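Local coordinates for protein aeromonas extracellular serine protease (Aeromonas sobria, PDB 3WQB) that cleaves peptide bonds after paired basic residues, one of them lysine, as a calcium-binding, secreted subtilisin-family protease that cleaves host plasma proteins, at residues S47-I52 with N262-R267; K97-G102 with G143-D148; A366-R371 with N420-L425; T499-L504 with N536-E541. The protein carries 1 engineered substitution. All blocks are in the same frame, centred on the assembly; numbering follows the deposited sequence.

Interaction 1. Residues S47-I52 with N262-R267; sequences SARGGI and NADGVR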
# COMPACT_ATOMS: atom_id res chain seq x y z
N SER A 47 13.91 -22.91 -3.29
CA SER A 47 13.52 -23.21 -1.92
C SER A 47 13.33 -24.72 -1.77
O SER A 47 13.50 -25.48 -2.73
CB SER A 47 12.23 -22.47 -1.55
OG SER A 47 11.09 -23.18 -1.99
N ALA A 48 12.95 -25.15 -0.57
CA ALA A 48 12.85 -26.57 -0.26
C ALA A 48 11.70 -27.29 -0.98
O ALA A 48 11.77 -28.50 -1.19
CB ALA A 48 12.75 -26.79 1.24
N ARG A 49 10.66 -26.55 -1.38
CA ARG A 49 9.55 -27.18 -2.10
C ARG A 49 8.86 -26.22 -3.06
O ARG A 49 8.97 -25.01 -2.91
CB ARG A 49 8.53 -27.81 -1.14
CG ARG A 49 7.58 -26.82 -0.46
CD ARG A 49 6.31 -27.53 0.00
NE ARG A 49 5.42 -26.65 0.76
CZ ARG A 49 4.49 -25.86 0.22
NH1 ARG A 49 4.32 -25.81 -1.10
NH2 ARG A 49 3.74 -25.10 1.00
N GLY A 50 8.16 -26.79 -4.03
CA GLY A 50 7.36 -26.02 -4.97
C GLY A 50 5.93 -25.85 -4.49
O GLY A 50 5.50 -26.46 -3.51
N GLY A 51 5.19 -24.99 -5.18
CA GLY A 51 3.79 -24.75 -4.88
C GLY A 51 2.90 -25.53 -5.81
O GLY A 51 3.20 -26.68 -6.18
N ILE A 52 1.79 -24.91 -6.20
CA ILE A 52 0.78 -25.55 -7.02
C ILE A 52 0.73 -24.85 -8.37
O ILE A 52 0.57 -23.63 -8.45
CB ILE A 52 -0.60 -25.53 -6.31
CG1 ILE A 52 -0.51 -26.29 -4.97
CG2 ILE A 52 -1.67 -26.13 -7.20
CD1 ILE A 52 -1.74 -26.15 -4.09
N ASN A 262 0.96 -16.45 -2.40
CA ASN A 262 2.09 -17.39 -2.46
C ASN A 262 1.97 -18.41 -3.58
O ASN A 262 0.98 -18.44 -4.33
CB ASN A 262 2.36 -18.04 -1.10
CG ASN A 262 1.27 -19.00 -0.66
OD1 ASN A 262 0.58 -19.60 -1.49
ND2 ASN A 262 1.16 -19.19 0.64
N ALA A 263 3.00 -19.24 -3.73
CA ALA A 263 3.05 -20.21 -4.82
C ALA A 263 2.00 -21.33 -4.73
O ALA A 263 1.80 -22.06 -5.71
CB ALA A 263 4.45 -20.78 -4.98
N ASP A 264 1.38 -21.47 -3.55
CA ASP A 264 0.28 -22.42 -3.36
C ASP A 264 -1.08 -21.84 -3.75
O ASP A 264 -2.09 -22.54 -3.68
CB ASP A 264 0.22 -22.86 -1.90
CG ASP A 264 1.48 -23.56 -1.45
OD1 ASP A 264 1.96 -24.44 -2.19
OD2 ASP A 264 1.98 -23.23 -0.35
N GLY A 265 -1.10 -20.58 -4.16
CA GLY A 265 -2.34 -19.94 -4.59
C GLY A 265 -3.23 -19.41 -3.50
O GLY A 265 -4.43 -19.20 -3.72
N VAL A 266 -2.67 -19.19 -2.31
CA VAL A 266 -3.42 -18.55 -1.23
C VAL A 266 -2.65 -17.33 -0.74
O VAL A 266 -1.48 -17.14 -1.08
CB VAL A 266 -3.73 -19.53 -0.08
CG1 VAL A 266 -4.53 -20.72 -0.61
CG2 VAL A 266 -2.46 -19.98 0.64
N ARG A 267 -3.32 -16.51 0.06
CA ARG A 267 -2.71 -15.33 0.64
C ARG A 267 -1.38 -15.67 1.29
O ARG A 267 -1.29 -16.61 2.09
CB ARG A 267 -3.63 -14.75 1.71
CG ARG A 267 -3.21 -13.38 2.19
CD ARG A 267 -3.69 -13.12 3.62
NE ARG A 267 -2.90 -13.84 4.63
CZ ARG A 267 -3.41 -14.62 5.59
NH1 ARG A 267 -2.58 -15.20 6.46
NH2 ARG A 267 -4.71 -14.83 5.68
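Arg49 and Asp264 join two surface loops through an end-on, two-nitrogen salt bridge. From CB, the Arg49 chain starts with CG between the backbone N and the carbonyl carbon (chi1 77°) and then runs extended as far as NE. These aliphatic atoms carry the guanidinium across to the other loop and take little part in the contact themselves. At the tip, NH1 of Arg49 donates to OD1 of Asp264 at 2.9 Å, on the syn lone pair of that oxygen. NH2 of Arg49 reaches OD2 of Asp264 at the same 2.9 Å, also from the syn side but somewhat out of the carboxylate plane. The two flat groups are nearly coplanar, 24° apart, and both bonds are close to straight. NH1 has a second acceptor in its own loop, Gly50 O at 2.8 Å, which helps fix the rotation of the guanidinium.

Beside the bridge, Ile52 N donates to Ala263 O at 2.9 Å, and Gly51 CA lies 3.4 Å from the same Ala263 O in a CA-H...O contact. Asn40 ND2 is a further donor to that carbonyl. Gly51 has no side chain, and its CA packs close to the turn. CD1 of Ile52 rests 3.7 Å from Asp264 O. The acceptor loop is a type I beta turn from Asn262 to Gly265, combined with an Asx turn at Asn262, that follows strand 255-261 of the parallel subtilisin sheet.

Interaction 2. Residues K97-G102 with G143-D148; sequences KNVVTG and GFNLLD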
# COMPACT_ATOMS: atom_id res chain seq x y z
N LYS A 97 17.34 9.75 -9.11
CA LYS A 97 17.97 10.65 -8.16
C LYS A 97 18.29 9.94 -6.85
O LYS A 97 17.46 9.21 -6.28
CB LYS A 97 17.12 11.90 -7.89
CG LYS A 97 17.85 12.94 -7.05
CD LYS A 97 17.09 14.25 -6.92
CE LYS A 97 17.84 15.19 -5.98
NZ LYS A 97 17.13 16.49 -5.87
N ASN A 98 19.51 10.16 -6.40
CA ASN A 98 19.91 9.80 -5.06
C ASN A 98 19.58 10.99 -4.17
O ASN A 98 20.23 12.04 -4.26
CB ASN A 98 21.40 9.49 -5.03
CG ASN A 98 21.83 8.86 -3.73
OD1 ASN A 98 21.42 9.29 -2.66
ND2 ASN A 98 22.68 7.83 -3.82
N VAL A 99 18.56 10.85 -3.34
CA VAL A 99 18.11 11.98 -2.54
C VAL A 99 19.00 12.22 -1.31
O VAL A 99 18.90 13.27 -0.67
CB VAL A 99 16.61 11.87 -2.13
CG1 VAL A 99 15.73 11.76 -3.37
CG2 VAL A 99 16.37 10.70 -1.18
N VAL A 100 19.87 11.26 -1.01
CA VAL A 100 20.83 11.42 0.08
C VAL A 100 22.04 12.25 -0.38
O VAL A 100 22.41 13.22 0.28
CB VAL A 100 21.27 10.05 0.65
CG1 VAL A 100 22.30 10.23 1.77
CG2 VAL A 100 20.05 9.27 1.16
N THR A 101 22.63 11.88 -1.53
CA THR A 101 23.85 12.53 -2.02
C THR A 101 23.59 13.64 -3.05
O THR A 101 24.46 14.48 -3.31
CB THR A 101 24.80 11.50 -2.68
OG1 THR A 101 24.19 10.95 -3.84
CG2 THR A 101 25.15 10.37 -1.71
N GLY A 102 22.39 13.63 -3.64
CA GLY A 102 22.06 14.55 -4.71
C GLY A 102 22.46 14.09 -6.10
O GLY A 102 22.17 14.76 -7.09
N GLY A 143 15.02 5.09 -10.59
CA GLY A 143 15.02 4.81 -9.15
C GLY A 143 15.16 6.08 -8.32
O GLY A 143 15.92 6.98 -8.68
N PHE A 144 14.43 6.13 -7.21
CA PHE A 144 14.50 7.26 -6.28
C PHE A 144 14.58 6.64 -4.90
O PHE A 144 13.63 5.98 -4.46
CB PHE A 144 13.26 8.15 -6.43
CG PHE A 144 13.08 8.69 -7.80
CD1 PHE A 144 13.79 9.81 -8.21
CD2 PHE A 144 12.23 8.08 -8.71
CE1 PHE A 144 13.66 10.32 -9.51
CE2 PHE A 144 12.08 8.58 -9.99
CZ PHE A 144 12.80 9.69 -10.40
N ASN A 145 15.72 6.82 -4.23
CA ASN A 145 16.01 6.09 -3.00
C ASN A 145 15.45 6.73 -1.73
O ASN A 145 16.18 6.94 -0.74
CB ASN A 145 17.52 5.82 -2.88
CG ASN A 145 18.35 7.08 -2.71
OD1 ASN A 145 17.92 8.17 -3.06
ND2 ASN A 145 19.57 6.93 -2.19
N LEU A 146 14.15 7.01 -1.75
CA LEU A 146 13.45 7.62 -0.62
C LEU A 146 13.62 6.86 0.69
O LEU A 146 13.56 7.46 1.76
CB LEU A 146 11.96 7.76 -0.95
CG LEU A 146 11.51 9.11 -1.50
CD1 LEU A 146 11.55 10.18 -0.41
CD2 LEU A 146 12.32 9.56 -2.73
N LEU A 147 13.79 5.54 0.59
CA LEU A 147 13.81 4.66 1.77
C LEU A 147 15.22 4.28 2.20
O LEU A 147 15.39 3.42 3.07
CB LEU A 147 12.99 3.39 1.51
CG LEU A 147 11.56 3.56 0.97
CD1 LEU A 147 10.92 2.21 0.74
CD2 LEU A 147 10.72 4.41 1.89
N ASP A 148 16.24 4.91 1.60
CA ASP A 148 17.62 4.73 2.09
C ASP A 148 17.64 5.05 3.58
O ASP A 148 16.95 5.96 4.03
CB ASP A 148 18.58 5.65 1.32
CG ASP A 148 20.04 5.43 1.70
OD1 ASP A 148 20.49 5.93 2.76
OD2 ASP A 148 20.75 4.76 0.93
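Asn145 reaches the 97-102 loop with both ends of its amide. Its OD1 accepts from Val99 N at 2.8 Å, in the carbonyl plane and on a lone pair, while its ND2 donates to Asn98 OD1 at 3.0 Å. The two amides stand 80° apart, and ND2 of Asn145 comes in above the carbonyl plane of Asn98. Thr101 N reaches Asn98 OD1 from the opposite face at 3.1 Å, an Asx motif that ties the bend of the loop to the same oxygen. CG of Asn145 lies between its own backbone N and carbonyl carbon (chi1 66°), from where the amide reaches across.

Valine methyls flank these polar bonds. CG2 of Val99 lies against Asn145 OD1, CG1 of Val99 meets CD2 of Leu146 at 4.1 Å, and CG2 of Val100 touches OD1 of Asp148 at 3.7 Å, an oxygen that accepts a hydrogen bond from Asn150 N. At the other end, Lys97 N donates to Gly143 O at 3.1 Å, and Lys97 and Phe144 form a single beta bridge at the end of strand 140-144, the outermost on this side of the parallel subtilisin sheet. Lys97 CB packs on CD1 of Phe144.

In the next shell, Asn98 ND2 is held by Asp105 O. Phe144 and Leu147 make backbone hydrogen bonds to Asp78, the predicted charge-relay aspartate. Helix 155-164 packs on Phe144 and Leu146, and its Tyr160 forms a cation-pi pair with Lys97.

Interaction 3. Residues A366-R371 with N420-L425; sequences ARSATR and NKALEL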
# COMPACT_ATOMS: atom_id res chain seq x y z
N ALA A 366 -9.59 -5.88 -13.01
CA ALA A 366 -10.63 -6.35 -12.09
C ALA A 366 -11.52 -7.41 -12.72
O ALA A 366 -11.78 -8.44 -12.11
CB ALA A 366 -11.46 -5.20 -11.55
N ARG A 367 -11.95 -7.18 -13.96
CA ARG A 367 -12.93 -8.07 -14.58
C ARG A 367 -12.30 -9.36 -15.10
O ARG A 367 -13.01 -10.31 -15.40
CB ARG A 367 -13.68 -7.36 -15.70
CG ARG A 367 -14.59 -6.26 -15.19
CD ARG A 367 -15.33 -5.62 -16.35
NE ARG A 367 -15.84 -4.27 -16.07
CZ ARG A 367 -16.92 -4.00 -15.34
NH1 ARG A 367 -17.62 -4.97 -14.77
NH2 ARG A 367 -17.28 -2.73 -15.17
N SER A 368 -10.98 -9.38 -15.20
CA SER A 368 -10.27 -10.57 -15.68
C SER A 368 -9.58 -11.36 -14.57
O SER A 368 -9.02 -12.43 -14.83
CB SER A 368 -9.26 -10.18 -16.75
OG SER A 368 -8.24 -9.34 -16.22
N ALA A 369 -9.58 -10.84 -13.35
CA ALA A 369 -8.85 -11.47 -12.24
C ALA A 369 -9.42 -12.84 -11.86
O ALA A 369 -10.62 -13.10 -12.02
CB ALA A 369 -8.80 -10.53 -11.05
N THR A 370 -8.54 -13.71 -11.38
CA THR A 370 -8.89 -15.10 -11.05
C THR A 370 -9.35 -15.21 -9.60
O THR A 370 -8.69 -14.69 -8.69
CB THR A 370 -7.66 -16.02 -11.28
OG1 THR A 370 -7.17 -15.83 -12.61
CG2 THR A 370 -8.00 -17.50 -11.05
N ARG A 371 -10.48 -15.87 -9.41
CA ARG A 371 -11.02 -16.08 -8.07
C ARG A 371 -10.31 -17.25 -7.36
O ARG A 371 -10.87 -18.34 -7.18
CB ARG A 371 -12.54 -16.29 -8.15
CG ARG A 371 -13.27 -16.16 -6.80
CD ARG A 371 -14.78 -15.87 -6.92
NE ARG A 371 -15.44 -16.60 -8.01
CZ ARG A 371 -16.21 -17.67 -7.86
NH1 ARG A 371 -16.46 -18.17 -6.66
NH2 ARG A 371 -16.75 -18.24 -8.93
N ASN A 420 -3.11 -12.49 -19.37
CA ASN A 420 -3.63 -12.97 -20.65
C ASN A 420 -5.10 -12.62 -20.82
O ASN A 420 -5.50 -12.16 -21.90
CB ASN A 420 -3.48 -14.48 -20.77
CG ASN A 420 -2.05 -14.95 -20.82
OD1 ASN A 420 -1.11 -14.18 -21.03
ND2 ASN A 420 -1.88 -16.25 -20.64
N LYS A 421 -5.89 -12.84 -19.77
CA LYS A 421 -7.33 -12.57 -19.85
C LYS A 421 -7.60 -11.06 -19.90
O LYS A 421 -8.48 -10.62 -20.63
CB LYS A 421 -8.09 -13.23 -18.71
CG LYS A 421 -9.60 -13.19 -18.86
CD LYS A 421 -10.29 -14.01 -17.78
CE LYS A 421 -11.79 -13.84 -17.87
NZ LYS A 421 -12.50 -14.68 -16.88
N ALA A 422 -6.81 -10.28 -19.17
CA ALA A 422 -6.93 -8.83 -19.25
C ALA A 422 -6.69 -8.36 -20.68
O ALA A 422 -7.40 -7.49 -21.18
CB ALA A 422 -5.96 -8.14 -18.27
N LEU A 423 -5.69 -8.94 -21.34
CA LEU A 423 -5.41 -8.61 -22.75
C LEU A 423 -6.52 -9.05 -23.70
O LEU A 423 -6.81 -8.35 -24.66
CB LEU A 423 -4.07 -9.19 -23.19
CG LEU A 423 -2.84 -8.51 -22.60
CD1 LEU A 423 -1.62 -9.39 -22.81
CD2 LEU A 423 -2.64 -7.14 -23.22
N GLU A 424 -7.12 -10.20 -23.44
CA GLU A 424 -8.28 -10.65 -24.21
C GLU A 424 -9.43 -9.64 -24.10
O GLU A 424 -10.05 -9.28 -25.09
CB GLU A 424 -8.74 -12.02 -23.73
CG GLU A 424 -9.86 -12.63 -24.55
CD GLU A 424 -10.19 -14.03 -24.08
OE1 GLU A 424 -10.92 -14.16 -23.08
OE2 GLU A 424 -9.70 -14.99 -24.71
N LEU A 425 -9.69 -9.17 -22.89
CA LEU A 425 -10.77 -8.22 -22.68
C LEU A 425 -10.42 -6.86 -23.28
O LEU A 425 -11.29 -6.17 -23.81
CB LEU A 425 -11.11 -8.08 -21.20
CG LEU A 425 -11.71 -9.27 -20.44
CD1 LEU A 425 -12.07 -8.87 -19.02
CD2 LEU A 425 -12.94 -9.81 -21.17
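Ser368 has OG between its backbone N and carbonyl carbon (chi1 64°), the position in which the hydroxyl meets Ala422, while Lys421 has CG anti to its backbone N (chi1 -170°), alongside CB of Ser368. OG of Ser368 lies 3.3 Å from CB of Ala422, and CB of Ser368 comes within 3.4 Å of Ala422 N. No hydrogen bond crosses here: the hydroxyl is paired with Leu364 O, one turn back in its own helix.

The extended chain of Lys421 continues past the serine, its CG 3.7 Å from CB of Ser368 and its CD 3.6 Å from Ser368 O. This is a helix-helix contact of the subtilisin domain, in which the C-terminal end of helix 358-368 meets helix 419-426, with Ser368 set against Ala422, their CA atoms 5.2 Å apart. One turn beyond Lys421, CD1 of Leu425 closes over the same serine, 3.8 Å from its CB, and also touches CB of Arg367 at 4.0 Å. The guanidinium of Arg367 is directed to Asp363, with which its NE forms a salt bridge.

Behind Ala422 and Leu423 lies Leu349 of helix 335-352. Ala366 and Ala369 pack on strand 277-282, at the edge of the parallel sheet.

Interaction 4. Residues T499-L504 with N536-E541; sequences TRSILL and NKFYGE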
# COMPACT_ATOMS: atom_id res chain seq x y z
N THR A 499 -25.60 -4.53 -0.32
CA THR A 499 -24.24 -5.09 -0.28
C THR A 499 -23.46 -4.56 0.92
O THR A 499 -23.55 -3.38 1.26
CB THR A 499 -23.49 -4.71 -1.57
OG1 THR A 499 -24.31 -5.05 -2.69
CG2 THR A 499 -22.15 -5.43 -1.69
N ARG A 500 -22.69 -5.43 1.57
CA ARG A 500 -21.96 -5.02 2.76
C ARG A 500 -20.46 -5.10 2.55
O ARG A 500 -19.97 -5.96 1.79
CB ARG A 500 -22.33 -5.93 3.94
CG ARG A 500 -23.81 -5.90 4.28
CD ARG A 500 -24.13 -6.97 5.32
NE ARG A 500 -23.58 -6.63 6.63
CZ ARG A 500 -24.19 -5.85 7.53
NH1 ARG A 500 -25.39 -5.34 7.28
NH2 ARG A 500 -23.60 -5.61 8.68
N SER A 501 -19.72 -4.22 3.22
CA SER A 501 -18.26 -4.23 3.15
C SER A 501 -17.69 -3.85 4.51
O SER A 501 -18.00 -2.77 5.03
CB SER A 501 -17.79 -3.22 2.11
OG SER A 501 -16.37 -3.19 2.01
N ILE A 502 -16.86 -4.73 5.08
CA ILE A 502 -16.20 -4.42 6.33
C ILE A 502 -15.01 -3.50 6.05
O ILE A 502 -14.03 -3.90 5.41
CB ILE A 502 -15.78 -5.71 7.08
CG1 ILE A 502 -17.04 -6.47 7.52
CG2 ILE A 502 -14.86 -5.39 8.26
CD1 ILE A 502 -16.81 -7.90 7.96
N LEU A 503 -15.13 -2.26 6.50
CA LEU A 503 -14.10 -1.23 6.27
C LEU A 503 -12.95 -1.37 7.25
O LEU A 503 -11.79 -1.16 6.90
CB LEU A 503 -14.69 0.17 6.41
CG LEU A 503 -15.87 0.51 5.52
CD1 LEU A 503 -16.32 1.93 5.81
CD2 LEU A 503 -15.52 0.34 4.05
N LEU A 504 -13.28 -1.72 8.49
CA LEU A 504 -12.27 -1.98 9.49
C LEU A 504 -12.68 -3.20 10.31
O LEU A 504 -13.71 -3.21 10.97
CB LEU A 504 -12.04 -0.76 10.39
CG LEU A 504 -10.90 -0.86 11.41
CD1 LEU A 504 -9.54 -1.14 10.73
CD2 LEU A 504 -10.84 0.40 12.28
N ASN A 536 -13.56 -1.20 -2.23
CA ASN A 536 -13.73 -1.57 -3.63
C ASN A 536 -14.92 -2.50 -3.87
O ASN A 536 -15.23 -2.84 -5.02
CB ASN A 536 -12.45 -2.22 -4.15
CG ASN A 536 -11.30 -1.25 -4.25
OD1 ASN A 536 -11.47 -0.14 -4.77
ND2 ASN A 536 -10.12 -1.66 -3.78
N LYS A 537 -15.56 -2.94 -2.78
CA LYS A 537 -16.60 -3.96 -2.85
C LYS A 537 -17.78 -3.62 -3.75
O LYS A 537 -18.46 -4.52 -4.26
CB LYS A 537 -17.08 -4.29 -1.44
CG LYS A 537 -18.28 -5.21 -1.34
CD LYS A 537 -17.96 -6.62 -1.84
CE LYS A 537 -19.17 -7.54 -1.70
NZ LYS A 537 -19.53 -7.81 -0.28
N PHE A 538 -18.03 -2.33 -3.94
CA PHE A 538 -19.26 -1.87 -4.59
C PHE A 538 -19.08 -1.56 -6.07
O PHE A 538 -19.97 -1.00 -6.71
CB PHE A 538 -19.82 -0.65 -3.83
CG PHE A 538 -19.93 -0.88 -2.36
CD1 PHE A 538 -20.95 -1.67 -1.84
CD2 PHE A 538 -19.02 -0.30 -1.48
CE1 PHE A 538 -21.05 -1.89 -0.47
CE2 PHE A 538 -19.11 -0.52 -0.10
CZ PHE A 538 -20.14 -1.31 0.40
N TYR A 539 -17.94 -1.95 -6.62
CA TYR A 539 -17.60 -1.66 -8.01
C TYR A 539 -18.71 -2.10 -8.96
O TYR A 539 -19.06 -3.28 -9.02
CB TYR A 539 -16.29 -2.37 -8.36
CG TYR A 539 -15.66 -1.91 -9.66
CD1 TYR A 539 -14.69 -0.92 -9.66
CD2 TYR A 539 -16.05 -2.47 -10.88
CE1 TYR A 539 -14.11 -0.49 -10.85
CE2 TYR A 539 -15.47 -2.04 -12.08
CZ TYR A 539 -14.49 -1.06 -12.05
OH TYR A 539 -13.91 -0.63 -13.22
N GLY A 540 -19.22 -1.14 -9.73
CA GLY A 540 -20.23 -1.42 -10.73
C GLY A 540 -21.67 -1.18 -10.29
O GLY A 540 -22.57 -1.13 -11.12
N GLU A 541 -21.89 -1.09 -8.98
CA GLU A 541 -23.24 -0.86 -8.44
C GLU A 541 -23.73 0.57 -8.70
O GLU A 541 -22.92 1.48 -8.92
CB GLU A 541 -23.27 -1.13 -6.93
CG GLU A 541 -23.10 -2.60 -6.57
CD GLU A 541 -23.42 -2.92 -5.12
OE1 GLU A 541 -23.82 -2.02 -4.35
OE2 GLU A 541 -23.25 -4.09 -4.75
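Strand 500-502 runs past two overlapping beta turns, type I from Asn536 to Tyr539 and type II from Phe538 to Glu541, with the CA atoms of Ser501 and Lys537 6.2 Å apart. No backbone-to-backbone hydrogen bond joins the two, and side chains make the connection.

Thr499 and Glu541 reach toward each other tip to tip. The hydroxyl OG1 of Thr499 donates to OE2 of Glu541 at 2.5 Å, on the syn side and slightly out of the carboxylate plane. The methyl CG2 of Thr499 turns to the lysine, 3.7 Å from CE of Lys537. That chain is bent at chi2 (66°) and at chi4 (-67°), the latter placing NZ beside Arg500 O, to which it donates at 2.8 Å nearly in line with the C=O. To one side of these two polar links, the ring of Phe538 presents its edge to Thr499 O, with CE1 of Phe538 3.4 Å from that oxygen. CZ of the same ring lies 3.5 Å from CB of Ser501, whose hydroxyl is bonded to Ser535 OG.

The strand is at the edge of an antiparallel sheet in the P-domain, and partners outside the two segments share in both polar ends. NZ of Lys537 forms a salt bridge with Glu400, while OE2 of Glu541 also accepts from Ala403 N and OE1 is hydrogen-bonded to Ser495 OG. With a lysine and a carboxylate both buried here, these bonds probably offset the cost of burial, and hydrogen bonds to both oxygens of Glu541 would favour an ionised carboxylate.

In the fold
Interactions 1, 2 and 3 belong to the subtilisin part of the chain, and interaction 4 to the P-domain. Interaction 1 is a surface contact built on a salt bridge and a backbone hydrogen bond, whereas interaction 4 is buried and uses a lysine and a carboxylate as hydrogen-bonding groups beside an aromatic ring. Interaction 2, partly buried, relies on neutral amides, and interaction 3, also partly buried, has no hydrogen bond across it at all. Interactions 1 and 2 adjoin strands of the same parallel sheet, their centres 34 Å apart. Interactions 3 and 4 touch, NH2 of Arg367 lying 3.6 Å from CE2 of Tyr539, a packing touch between helix 358-368 and the P-domain turn. Interactions 2 and 4 lie on opposite sides of the chain's centre.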